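Local structure of probable antibiotics synthesis protein (Thermus thermophilus, 1V70) at residues E57-A69 against A77-E90. The protein is of unknown function, but as a metal-binding protein of the cupin family it may take part in the synthesis of an antibiotic. Sequence-based numbering, arbitrary orientation.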
loop_
_atom_site.group_PDB
_atom_site.type_symbol
_atom_site.label_atom_id
_atom_site.label_comp_id
_atom_site.label_asym_id
_atom_site.label_seq_id
_atom_site.Cartn_x
_atom_site.Cartn_y
_atom_site.Cartn_z
ATOM N N GLU A 57 10.094 6.729 0.440
ATOM C CA GLU A 57 11.375 7.458 0.487
ATOM C C GLU A 57 11.110 8.946 0.435
ATOM O O GLU A 57 10.222 9.423 -0.260
ATOM C CB GLU A 57 12.292 7.085 -0.693
ATOM C CG GLU A 57 12.599 5.595 -0.829
ATOM C CD GLU A 57 13.685 5.386 -1.878
ATOM O OE1 GLU A 57 13.592 5.991 -2.937
ATOM O OE2 GLU A 57 14.605 4.619 -1.620
ATOM N N GLY A 58 11.925 9.727 1.136
ATOM C CA GLY A 58 11.785 11.169 1.095
ATOM C C GLY A 58 10.593 11.677 1.878
ATOM O O GLY A 58 9.942 10.926 2.610
ATOM N N GLU A 59 10.305 12.963 1.725
ATOM C CA GLU A 59 9.153 13.517 2.415
ATOM C C GLU A 59 8.385 14.458 1.494
ATOM O O GLU A 59 8.948 15.143 0.650
ATOM C CB GLU A 59 9.630 14.249 3.684
ATOM C CG GLU A 59 10.521 15.464 3.392
ATOM C CD GLU A 59 11.045 16.057 4.685
ATOM O OE1 GLU A 59 11.308 17.251 4.722
ATOM O OE2 GLU A 59 11.231 15.305 5.638
ATOM N N VAL A 60 7.068 14.425 1.654
ATOM C CA VAL A 60 6.182 15.235 0.836
ATOM C C VAL A 60 5.149 15.909 1.717
ATOM O O VAL A 60 4.924 15.500 2.859
ATOM C CB VAL A 60 5.420 14.375 -0.209
ATOM C CG1 VAL A 60 6.402 13.753 -1.193
ATOM C CG2 VAL A 60 4.614 13.286 0.495
ATOM N N VAL A 61 4.531 16.950 1.181
ATOM C CA VAL A 61 3.476 17.651 1.890
ATOM C C VAL A 61 2.183 17.147 1.268
ATOM O O VAL A 61 1.946 17.333 0.071
ATOM C CB VAL A 61 3.562 19.177 1.698
ATOM C CG1 VAL A 61 2.375 19.847 2.378
ATOM C CG2 VAL A 61 4.865 19.706 2.276
ATOM N N VAL A 62 1.365 16.479 2.068
ATOM C CA VAL A 62 0.092 15.964 1.585
ATOM C C VAL A 62 -1.025 16.898 2.030
ATOM O O VAL A 62 -1.045 17.356 3.175
ATOM C CB VAL A 62 -0.192 14.528 2.117
ATOM C CG1 VAL A 62 -0.154 14.512 3.633
ATOM C CG2 VAL A 62 -1.540 14.040 1.611
ATOM N N ARG A 63 -1.937 17.198 1.113
ATOM C CA ARG A 63 -3.067 18.064 1.418
ATOM C C ARG A 63 -4.345 17.257 1.266
ATOM O O ARG A 63 -4.550 16.587 0.249
ATOM C CB ARG A 63 -3.089 19.268 0.464
ATOM C CG ARG A 63 -4.229 20.270 0.697
ATOM C CD ARG A 63 -5.470 19.930 -0.120
ATOM N NE ARG A 63 -6.577 20.857 0.134
ATOM C CZ ARG A 63 -6.640 22.116 -0.295
ATOM N NH1 ARG A 63 -5.661 22.641 -1.019
ATOM N NH2 ARG A 63 -7.696 22.861 0.012
ATOM N N VAL A 64 -5.184 17.291 2.294
ATOM C CA VAL A 64 -6.467 16.600 2.261
ATOM C C VAL A 64 -7.466 17.532 2.926
ATOM O O VAL A 64 -7.339 17.843 4.111
ATOM C CB VAL A 64 -6.438 15.262 3.033
ATOM C CG1 VAL A 64 -7.819 14.624 3.005
ATOM C CG2 VAL A 64 -5.411 14.322 2.411
ATOM N N GLY A 65 -8.446 17.989 2.158
ATOM C CA GLY A 65 -9.429 18.899 2.714
ATOM C C GLY A 65 -8.765 20.203 3.114
ATOM O O GLY A 65 -8.008 20.781 2.337
ATOM N N GLU A 66 -9.025 20.656 4.336
ATOM C CA GLU A 66 -8.451 21.923 4.814
ATOM C C GLU A 66 -7.222 21.706 5.707
ATOM O O GLU A 66 -6.876 22.560 6.511
ATOM C CB GLU A 66 -9.523 22.704 5.597
ATOM C CG GLU A 66 -10.895 22.686 4.903
ATOM C CD GLU A 66 -11.873 23.621 5.597
ATOM O OE1 GLU A 66 -11.674 23.943 6.764
ATOM O OE2 GLU A 66 -12.853 23.998 4.964
ATOM N N GLU A 67 -6.551 20.568 5.552
ATOM C CA GLU A 67 -5.375 20.271 6.361
ATOM C C GLU A 67 -4.208 19.774 5.507
ATOM O O GLU A 67 -4.409 19.166 4.456
ATOM C CB GLU A 67 -5.734 19.206 7.404
ATOM C CG GLU A 67 -4.688 18.955 8.484
ATOM C CD GLU A 67 -5.081 17.813 9.410
ATOM O OE1 GLU A 67 -5.188 18.033 10.638
ATOM O OE2 GLU A 67 -5.282 16.687 8.906
ATOM N N GLU A 68 -2.992 20.052 5.964
ATOM C CA GLU A 68 -1.781 19.593 5.292
ATOM C C GLU A 68 -0.928 18.864 6.318
ATOM O O GLU A 68 -1.006 19.139 7.522
ATOM C CB GLU A 68 -0.982 20.761 4.712
ATOM C CG GLU A 68 -1.644 21.438 3.532
ATOM C CD GLU A 68 -0.746 22.474 2.893
ATOM O OE1 GLU A 68 -0.233 23.342 3.627
ATOM O OE2 GLU A 68 -0.555 22.419 1.662
ATOM N N ALA A 69 -0.114 17.932 5.840
ATOM C CA ALA A 69 0.752 17.156 6.710
ATOM C C ALA A 69 2.065 16.849 6.016
ATOM O O ALA A 69 2.136 16.801 4.783
ATOM C CB ALA A 69 0.063 15.853 7.099
ATOM N N ALA A 77 -1.373 8.644 4.732
ATOM C CA ALA A 77 -2.464 9.604 4.862
ATOM C C ALA A 77 -3.628 9.150 3.984
ATOM O O ALA A 77 -3.428 8.716 2.843
ATOM C CB ALA A 77 -1.996 10.991 4.442
ATOM N N PHE A 78 -4.837 9.265 4.523
ATOM C CA PHE A 78 -6.062 8.853 3.845
ATOM C C PHE A 78 -6.842 10.042 3.269
ATOM O O PHE A 78 -7.119 11.009 3.977
ATOM C CB PHE A 78 -6.947 8.103 4.849
ATOM C CG PHE A 78 -8.182 7.493 4.251
ATOM C CD1 PHE A 78 -8.116 6.291 3.557
ATOM C CD2 PHE A 78 -9.419 8.117 4.390
ATOM C CE1 PHE A 78 -9.264 5.714 3.009
ATOM C CE2 PHE A 78 -10.572 7.549 3.845
ATOM C CZ PHE A 78 -10.493 6.346 3.155
ATOM N N ALA A 79 -7.196 9.959 1.991
ATOM C CA ALA A 79 -7.970 11.006 1.327
ATOM C C ALA A 79 -9.293 10.374 0.899
ATOM O O ALA A 79 -9.370 9.686 -0.119
ATOM C CB ALA A 79 -7.216 11.531 0.111
ATOM N N PRO A 80 -10.358 10.593 1.683
ATOM C CA PRO A 80 -11.662 10.018 1.346
ATOM C C PRO A 80 -12.307 10.639 0.113
ATOM O O PRO A 80 -12.058 11.798 -0.218
ATOM C CB PRO A 80 -12.479 10.261 2.612
ATOM C CG PRO A 80 -11.934 11.562 3.106
ATOM C CD PRO A 80 -10.436 11.390 2.920
ATOM N N ALA A 81 -13.133 9.849 -0.564
ATOM C CA ALA A 81 -13.836 10.305 -1.755
ATOM C C ALA A 81 -14.546 11.620 -1.463
ATOM O O ALA A 81 -15.169 11.781 -0.411
ATOM C CB ALA A 81 -14.846 9.251 -2.195
ATOM N N GLY A 82 -14.444 12.561 -2.395
ATOM C CA GLY A 82 -15.088 13.848 -2.225
ATOM C C GLY A 82 -14.195 14.930 -1.647
ATOM O O GLY A 82 -14.482 16.119 -1.783
ATOM N N ALA A 83 -13.107 14.526 -0.998
ATOM C CA ALA A 83 -12.191 15.486 -0.402
ATOM C C ALA A 83 -11.103 15.922 -1.374
ATOM O O ALA A 83 -10.481 15.090 -2.036
ATOM C CB ALA A 83 -11.551 14.892 0.846
ATOM N N PRO A 84 -10.878 17.240 -1.494
ATOM C CA PRO A 84 -9.833 17.713 -2.405
ATOM C C PRO A 84 -8.509 17.240 -1.812
ATOM O O PRO A 84 -8.279 17.377 -0.610
ATOM C CB PRO A 84 -9.990 19.231 -2.348
ATOM C CG PRO A 84 -11.466 19.397 -2.086
ATOM C CD PRO A 84 -11.709 18.361 -1.021
ATOM N N HIS A 85 -7.644 16.668 -2.640
ATOM C CA HIS A 85 -6.370 16.175 -2.132
ATOM C C HIS A 85 -5.251 16.272 -3.157
ATOM O O HIS A 85 -5.490 16.254 -4.365
ATOM C CB HIS A 85 -6.513 14.713 -1.687
ATOM C CG HIS A 85 -6.860 13.783 -2.805
ATOM N ND1 HIS A 85 -8.131 13.693 -3.332
ATOM C CD2 HIS A 85 -6.086 12.960 -3.551
ATOM C CE1 HIS A 85 -8.122 12.858 -4.356
ATOM N NE2 HIS A 85 -6.893 12.402 -4.510
ATOM N N GLY A 86 -4.026 16.370 -2.658
ATOM C CA GLY A 86 -2.873 16.443 -3.532
ATOM C C GLY A 86 -1.615 16.220 -2.723
ATOM O O GLY A 86 -1.675 16.070 -1.501
ATOM N N VAL A 87 -0.476 16.184 -3.398
ATOM C CA VAL A 87 0.799 15.993 -2.722
ATOM C C VAL A 87 1.867 16.792 -3.454
ATOM O O VAL A 87 1.868 16.860 -4.683
ATOM C CB VAL A 87 1.196 14.486 -2.653
ATOM C CG1 VAL A 87 1.396 13.919 -4.050
ATOM C CG2 VAL A 87 2.445 14.319 -1.823
ATOM N N ARG A 88 2.761 17.413 -2.693
ATOM C CA ARG A 88 3.811 18.276 -3.231
ATOM C C ARG A 88 5.164 17.918 -2.626
ATOM O O ARG A 88 5.296 17.695 -1.430
ATOM C CB ARG A 88 3.499 19.738 -2.896
ATOM C CG ARG A 88 2.071 20.158 -3.224
ATOM C CD ARG A 88 1.865 21.670 -3.072
ATOM N NE ARG A 88 2.551 22.182 -1.881
ATOM C CZ ARG A 88 1.813 22.388 -0.768
ATOM N NH1 ARG A 88 0.529 22.073 -0.756
ATOM N NH2 ARG A 88 2.391 22.933 0.312
ATOM N N ASN A 89 6.218 17.894 -3.433
ATOM C CA ASN A 89 7.541 17.658 -2.889
ATOM C C ASN A 89 8.181 19.030 -2.712
ATOM O O ASN A 89 8.640 19.639 -3.681
ATOM C CB ASN A 89 8.397 16.810 -3.833
ATOM C CG ASN A 89 9.745 16.472 -3.234
ATOM O OD1 ASN A 89 10.154 17.071 -2.238
ATOM N ND2 ASN A 89 10.449 15.520 -3.838
ATOM N N GLU A 90 8.183 19.522 -1.478
ATOM C CA GLU A 90 8.764 20.829 -1.181
ATOM C C GLU A 90 10.158 20.686 -0.572
ATOM O O GLU A 90 10.725 21.643 -0.063
ATOM C CB GLU A 90 7.862 21.586 -0.190
ATOM C CG GLU A 90 6.478 21.957 -0.758
ATOM C CD GLU A 90 6.593 22.893 -1.946
ATOM O OE1 GLU A 90 7.653 23.473 -2.152
ATOM O OE2 GLU A 90 5.603 23.046 -2.654
HETATM O O HOH W 1 8.162 17.878 0.835
#
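R88 and V61 face each other as an antiparallel hydrogen-bonded pair, and the arginine shows how one side chain can tie three strands of a sheet together. Its CB lies 4.1 Å from V61 O, the carbonyl that also accepts R88 N. CG sits beside the backbone N (chi1 -49°), and a bend at chi3 swings the guanidinium back over the valine, whose CG1 meets one face at 3.7 Å from NH2. At the edge, NE reaches E90 OE2, which offers its anti lone pair. NH1 gives E68 OE2 a nearly straight hydrogen bond, 2.7 Å long and in the guanidinium plane, the core of a salt bridge, while NH2 adds a weak bond to the same oxygen. Two carboxylates thus fix the rotation of the group.

On the reverse face V60, V62, V64 and V87 turn into the interior of the cupin beta-barrel; V60 and V87 lie side by side on L97 of strand 95-102, and V64 CG2 meets A79 CB at 4.0 Å across the interior.

Strand 60-64 runs between 85-88 and 67-71, with 40-44 beyond 85-88; strand 75-79 belongs to the opposing sheet, which A77 and F78 continue into the second subunit.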